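Local coordinates for protein PTHB1 (Homo sapiens, PDB 4YD8) that forms part of the BBSome, a coat complex thought to sort specific membrane proteins to primary cilia, into which this chain brings its N-terminal seven-bladed beta-propeller, at residues S292-Y297 with I333-V339; S301-T307 with I318-V322. All coordinates share one frame; numbering follows the deposited sequence. Where two conformers were deposited one is given.

Interaction 1. Residues S292-Y297 with I333-V339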
loop_
_atom_site.group_PDB
_atom_site.type_symbol
_atom_site.label_atom_id
_atom_site.label_comp_id
_atom_site.label_asym_id
_atom_site.label_seq_id
_atom_site.Cartn_x
_atom_site.Cartn_y
_atom_site.Cartn_z
ATOM N N SER A 292 8.990 -11.259 -0.664
ATOM C CA SER A 292 8.945 -10.318 0.445
ATOM C C SER A 292 7.806 -9.321 0.270
ATOM O O SER A 292 7.243 -8.859 1.252
ATOM C CB SER A 292 10.270 -9.578 0.576
ATOM O OG SER A 292 10.591 -8.952 -0.652
ATOM N N CYS A 293 7.467 -8.986 -0.974
ATOM C CA CYS A 293 6.406 -8.018 -1.212
ATOM C C CYS A 293 5.971 -8.053 -2.669
ATOM O O CYS A 293 6.636 -8.671 -3.504
ATOM C CB CYS A 293 6.882 -6.609 -0.844
ATOM S SG CYS A 293 8.239 -6.052 -1.919
ATOM N N PHE A 294 4.876 -7.373 -2.998
ATOM C CA PHE A 294 4.419 -7.372 -4.401
ATOM C C PHE A 294 3.521 -6.186 -4.714
ATOM O O PHE A 294 3.113 -5.442 -3.813
ATOM C CB PHE A 294 3.784 -8.761 -4.684
ATOM C CG PHE A 294 2.290 -8.888 -4.420
ATOM C CD1 PHE A 294 1.673 -8.221 -3.356
ATOM C CD2 PHE A 294 1.488 -9.612 -5.304
ATOM C CE1 PHE A 294 0.282 -8.349 -3.124
ATOM C CE2 PHE A 294 0.121 -9.789 -5.056
ATOM C CZ PHE A 294 -0.487 -9.133 -3.989
ATOM N N LEU A 295 3.270 -5.981 -6.003
ATOM C CA LEU A 295 2.399 -4.918 -6.463
ATOM C C LEU A 295 1.950 -5.192 -7.893
ATOM O O LEU A 295 2.730 -4.995 -8.831
ATOM C CB LEU A 295 3.109 -3.548 -6.412
ATOM C CG LEU A 295 2.174 -2.408 -6.826
ATOM C CD1 LEU A 295 1.231 -2.060 -5.672
ATOM C CD2 LEU A 295 2.943 -1.186 -7.304
ATOM N N PRO A 296 0.693 -5.642 -8.071
ATOM C CA PRO A 296 0.063 -5.618 -9.398
ATOM C C PRO A 296 -0.091 -4.158 -9.803
ATOM O O PRO A 296 -0.836 -3.454 -9.113
ATOM C CB PRO A 296 -1.314 -6.273 -9.177
ATOM C CG PRO A 296 -1.241 -6.900 -7.803
ATOM C CD PRO A 296 -0.243 -6.086 -7.023
ATOM N N TYR A 297 0.599 -3.702 -10.848
ATOM C CA TYR A 297 0.791 -2.253 -11.030
ATOM C C TYR A 297 0.320 -1.698 -12.357
ATOM O O TYR A 297 0.184 -0.485 -12.495
ATOM C CB TYR A 297 2.274 -1.882 -10.842
ATOM C CG TYR A 297 3.204 -2.375 -11.949
ATOM C CD1 TYR A 297 3.724 -3.663 -11.912
ATOM C CD2 TYR A 297 3.577 -1.547 -13.009
ATOM C CE1 TYR A 297 4.574 -4.130 -12.911
ATOM C CE2 TYR A 297 4.435 -2.006 -14.023
ATOM C CZ TYR A 297 4.928 -3.301 -13.961
ATOM O OH TYR A 297 5.762 -3.787 -14.944
ATOM N N ILE A 333 16.850 -5.862 0.404
ATOM C CA ILE A 333 15.576 -6.569 0.346
ATOM C C ILE A 333 14.412 -5.609 0.568
ATOM O O ILE A 333 14.337 -4.951 1.595
ATOM C CB ILE A 333 15.505 -7.690 1.402
ATOM C CG1 ILE A 333 16.587 -8.737 1.136
ATOM C CG2 ILE A 333 14.117 -8.336 1.414
ATOM C CD1 ILE A 333 16.688 -9.794 2.220
ATOM N N PRO A 334 13.492 -5.538 -0.399
ATOM C CA PRO A 334 12.349 -4.629 -0.279
ATOM C C PRO A 334 11.266 -5.199 0.649
ATOM O O PRO A 334 10.904 -6.367 0.514
ATOM C CB PRO A 334 11.847 -4.517 -1.716
ATOM C CG PRO A 334 12.219 -5.871 -2.341
ATOM C CD PRO A 334 13.467 -6.329 -1.645
ATOM N N VAL A 335 10.779 -4.393 1.585
ATOM C CA VAL A 335 9.576 -4.761 2.334
ATOM C C VAL A 335 8.344 -4.151 1.708
ATOM O O VAL A 335 7.230 -4.551 2.019
ATOM C CB VAL A 335 9.612 -4.310 3.800
ATOM C CG1 VAL A 335 10.607 -5.123 4.576
ATOM C CG2 VAL A 335 9.859 -2.795 3.911
ATOM N N ALA A 336 8.542 -3.146 0.852
ATOM C CA ALA A 336 7.440 -2.563 0.099
ATOM C C ALA A 336 7.948 -2.024 -1.223
ATOM O O ALA A 336 9.080 -1.556 -1.310
ATOM C CB ALA A 336 6.752 -1.434 0.886
ATOM N N VAL A 337 7.092 -2.092 -2.235
ATOM C CA VAL A 337 7.384 -1.518 -3.544
ATOM C C VAL A 337 6.145 -0.796 -4.032
ATOM O O VAL A 337 5.013 -1.267 -3.824
ATOM C CB VAL A 337 7.834 -2.601 -4.558
ATOM C CG1 VAL A 337 6.804 -3.741 -4.671
ATOM C CG2 VAL A 337 8.107 -1.985 -5.905
ATOM N N ARG A 338 6.351 0.374 -4.632
ATOM C CA ARG A 338 5.275 1.143 -5.254
ATOM C C ARG A 338 5.711 1.642 -6.622
ATOM O O ARG A 338 6.910 1.748 -6.893
ATOM C CB ARG A 338 4.865 2.321 -4.353
ATOM C CG ARG A 338 4.242 1.868 -3.021
ATOM C CD ARG A 338 2.827 1.371 -3.264
ATOM N NE ARG A 338 2.118 1.073 -2.016
ATOM C CZ ARG A 338 2.230 -0.060 -1.338
ATOM N NH1 ARG A 338 3.033 -1.029 -1.767
ATOM N NH2 ARG A 338 1.534 -0.225 -0.218
ATOM N N VAL A 339 4.740 1.937 -7.482
ATOM C CA VAL A 339 5.001 2.546 -8.784
ATOM C C VAL A 339 4.228 3.844 -8.896
ATOM O O VAL A 339 3.069 3.905 -8.521
ATOM C CB VAL A 339 4.596 1.606 -9.943
ATOM C CG1 VAL A 339 4.780 2.283 -11.300
ATOM C CG2 VAL A 339 5.420 0.338 -9.870
HETATM O O HOH W 1 7.037 -6.823 3.280
HETATM O O HOH W 2 4.626 -3.748 -1.687
#
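Ser292, Cys293, Leu295 and Tyr297 project from one strand onto residues 333-339, so that the innermost strands of two successive blades of the seven-bladed beta-propeller meet. The strand segments run in nearly the same direction, 19° apart, with axes 6.1 Å from each other at closest approach. Side chains and waters join them instead of direct backbone-to-backbone hydrogen bonds.

The polar links begin at Ser292, whose OG donates to Pro334 O at 2.9 Å. The hydroxyl arrives in the carbonyl plane, with a C=O...OG angle of 160°. Beside it, water 1 lies within hydrogen-bonding distance of the carbonyl oxygens of both Ser292 and Val335. Farther along, water 2 donates to Phe294 O and accepts from Val337 N at 3.0 Å, standing in for a direct bond between the two strands; it also takes a weak bond from Arg338 NH1 at the edge of the guanidinium. The same NH1 donates to Val337 O at 2.9 Å from above that carbonyl's plane, which ties the guanidinium back to its own strand.

Apolar contacts fill the space between these links. Cys293 SG touches both Pro334 CB and Val337 CG1, 3.9 Å from each. Leu295 has CG anti to its backbone N (chi1 -177°), which carries CD2 across to Val339, while its CB lies against Val337 CG1. Phe294 points the other way, onto Asp251, Cys253, Phe265 and Leu267 of the preceding blade. Classic beta bulges interrupt both strands, Ser292 and Cys293 facing Gly310, and Val335 and Ala336 facing Leu352. At the far end one methyl serves two neighbours: Val339 CG2 touches Leu295 CD2 at 3.9 Å and Tyr297 CB at 4.0 Å.

Interaction 2. Residues S301-T307 with I318-V322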
loop_
_atom_site.group_PDB
_atom_site.type_symbol
_atom_site.label_atom_id
_atom_site.label_comp_id
_atom_site.label_asym_id
_atom_site.label_seq_id
_atom_site.Cartn_x
_atom_site.Cartn_y
_atom_site.Cartn_z
ATOM N N SER A 301 -1.594 -5.029 -21.840
ATOM C CA SER A 301 -2.443 -5.545 -22.915
ATOM C C SER A 301 -3.739 -6.082 -22.335
ATOM O O SER A 301 -3.772 -6.542 -21.188
ATOM C CB SER A 301 -1.726 -6.633 -23.719
ATOM O OG SER A 301 -1.551 -7.802 -22.943
ATOM N N GLU A 302 -4.802 -6.027 -23.132
ATOM C CA GLU A 302 -6.125 -6.407 -22.650
ATOM C C GLU A 302 -6.140 -7.812 -22.048
ATOM O O GLU A 302 -5.600 -8.762 -22.623
ATOM C CB GLU A 302 -7.146 -6.317 -23.786
ATOM N N GLY A 303 -6.748 -7.933 -20.876
ATOM C CA GLY A 303 -6.859 -9.219 -20.221
ATOM C C GLY A 303 -5.624 -9.643 -19.445
ATOM O O GLY A 303 -5.661 -10.668 -18.766
ATOM N N THR A 304 -4.529 -8.883 -19.533
ATOM C CA THR A 304 -3.339 -9.246 -18.754
ATOM C C THR A 304 -2.993 -8.204 -17.697
ATOM O O THR A 304 -3.431 -7.059 -17.750
ATOM C CB THR A 304 -2.105 -9.468 -19.653
ATOM O OG1 THR A 304 -1.609 -8.204 -20.124
ATOM C CG2 THR A 304 -2.462 -10.365 -20.834
ATOM N N ILE A 305 -2.199 -8.630 -16.727
ATOM C CA ILE A 305 -1.778 -7.738 -15.659
ATOM C C ILE A 305 -0.302 -7.955 -15.352
ATOM O O ILE A 305 0.203 -9.090 -15.345
ATOM C CB ILE A 305 -2.638 -7.937 -14.374
ATOM C CG1 ILE A 305 -4.113 -7.648 -14.673
ATOM C CG2 ILE A 305 -2.136 -7.048 -13.237
ATOM C CD1 ILE A 305 -5.034 -7.727 -13.482
ATOM N N ASN A 306 0.403 -6.844 -15.139
ATOM C CA ASN A 306 1.814 -6.901 -14.741
ATOM C C ASN A 306 1.962 -6.744 -13.230
ATOM O O ASN A 306 1.344 -5.866 -12.620
ATOM C CB ASN A 306 2.648 -5.814 -15.458
ATOM C CG ASN A 306 3.066 -6.207 -16.874
ATOM O OD1 ASN A 306 2.408 -7.005 -17.543
ATOM N ND2 ASN A 306 4.155 -5.600 -17.352
ATOM N N THR A 307 2.795 -7.590 -12.629
ATOM C CA THR A 307 2.970 -7.619 -11.183
ATOM C C THR A 307 4.445 -7.597 -10.799
ATOM O O THR A 307 5.243 -8.406 -11.295
ATOM C CB THR A 307 2.315 -8.877 -10.576
ATOM O OG1 THR A 307 0.917 -8.883 -10.903
ATOM C CG2 THR A 307 2.485 -8.886 -9.051
ATOM N N ILE A 318 9.282 -8.856 -12.538
ATOM C CA ILE A 318 8.019 -8.446 -13.132
ATOM C C ILE A 318 7.426 -9.591 -13.916
ATOM O O ILE A 318 8.072 -10.125 -14.799
ATOM C CB ILE A 318 8.170 -7.252 -14.083
ATOM C CG1 ILE A 318 8.448 -5.982 -13.299
ATOM C CG2 ILE A 318 6.890 -7.060 -14.884
ATOM C CD1 ILE A 318 8.707 -4.764 -14.215
ATOM N N TYR A 319 6.204 -9.968 -13.554
ATOM C CA TYR A 319 5.428 -10.979 -14.264
ATOM C C TYR A 319 4.308 -10.338 -15.066
ATOM O O TYR A 319 3.640 -9.433 -14.585
ATOM C CB TYR A 319 4.825 -11.984 -13.260
ATOM C CG TYR A 319 5.886 -12.738 -12.524
ATOM C CD1 TYR A 319 6.427 -12.243 -11.340
ATOM C CD2 TYR A 319 6.374 -13.938 -13.021
ATOM C CE1 TYR A 319 7.419 -12.939 -10.667
ATOM C CE2 TYR A 319 7.363 -14.635 -12.358
ATOM C CZ TYR A 319 7.877 -14.133 -11.181
ATOM O OH TYR A 319 8.862 -14.825 -10.523
ATOM N N GLN A 320 4.121 -10.801 -16.295
ATOM C CA GLN A 320 2.879 -10.565 -17.008
ATOM C C GLN A 320 2.056 -11.832 -16.861
ATOM O O GLN A 320 2.434 -12.877 -17.392
ATOM C CB GLN A 320 3.120 -10.240 -18.486
ATOM C CG GLN A 320 1.827 -9.893 -19.228
ATOM C CD GLN A 320 2.075 -9.445 -20.666
ATOM O OE1 GLN A 320 3.137 -9.690 -21.227
ATOM N NE2 GLN A 320 1.096 -8.779 -21.256
ATOM N N ASP A 321 0.947 -11.729 -16.132
ATOM C CA ASP A 321 0.174 -12.890 -15.679
ATOM C C ASP A 321 1.126 -13.784 -14.879
ATOM O O ASP A 321 1.589 -13.353 -13.827
ATOM C CB ASP A 321 -0.495 -13.607 -16.866
ATOM C CG ASP A 321 -1.539 -12.732 -17.554
ATOM O OD1 ASP A 321 -2.062 -11.803 -16.889
ATOM O OD2 ASP A 321 -1.835 -12.966 -18.752
ATOM N N VAL A 322 1.462 -14.981 -15.359
ATOM C CA VAL A 322 2.415 -15.815 -14.619
ATOM C C VAL A 322 3.784 -15.897 -15.303
ATOM O O VAL A 322 4.649 -16.673 -14.895
ATOM C CB VAL A 322 1.871 -17.274 -14.399
ATOM C CG1 VAL A 322 0.438 -17.238 -13.864
ATOM C CG2 VAL A 322 1.931 -18.092 -15.692
HETATM O O HOH W 3 -4.419 -13.163 -19.124
HETATM O O HOH W 4 -4.507 -11.281 -16.230
HETATM O O HOH W 5 0.819 -10.759 -12.887
#
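Gln320 reaches Thr304 with its amide: NE2 donates to Thr304 OG1 at 3.0 Å, nearly straight (169°) and in the amide plane. Its chain runs out fully extended from the backbone (chi1 -176°), carrying the amide to the threonine. Asp321 grips Ile305 twice, its backbone N donating to Ile305 O at 2.9 Å and its OD1 accepting from Ile305 N at 3.2 Å, the latter from above the carboxylate plane. Next to these, Thr307 and Tyr319 form a hydrogen-bonded antiparallel pair, bonded N to O in both directions. Asn306 OD1 lies 3.4 Å from Gln320 CG, the two amide planes being 72° apart. Replacing Gln320 with an alanine here would probably leave Thr304 OG1 without its amide donor and Asn306 OD1 with only its CB contact.

Farther out, waters 3 and 4 lie within hydrogen-bonding distance of Gly303 O and, respectively, of OD2 and OD1 of Asp321, and water 5 joins Ile305 O, Thr307 OG1 and Asp321 O. A type II turn from Ser301 to Thr304 sets the threonine in place. The whole is the open end of an antiparallel beta hairpin, the second and third strands of a propeller blade.

In the fold
Interaction 2 falls within the chain span bracketed by interaction 1, the segments coming in the order 292-297, 301-307, 318-322 and 333-339. The centres of the two interactions lie about 15 Å apart, and both involve the blade of strands 291-298, 306-311, 315-320 and 323-329. Interaction 2 ties its two middle strands, farther from the centre of the chain, whereas interaction 1 links its inner strand to the next blade, which strand 8-17 completes from the N-terminal end to close the ring. The contacts meet where strands 291-298 and 306-311 pair: Tyr297 N probably bonds to Asn306 O (2.9 Å). Cohesion within a blade thus adjoins the packing between blades.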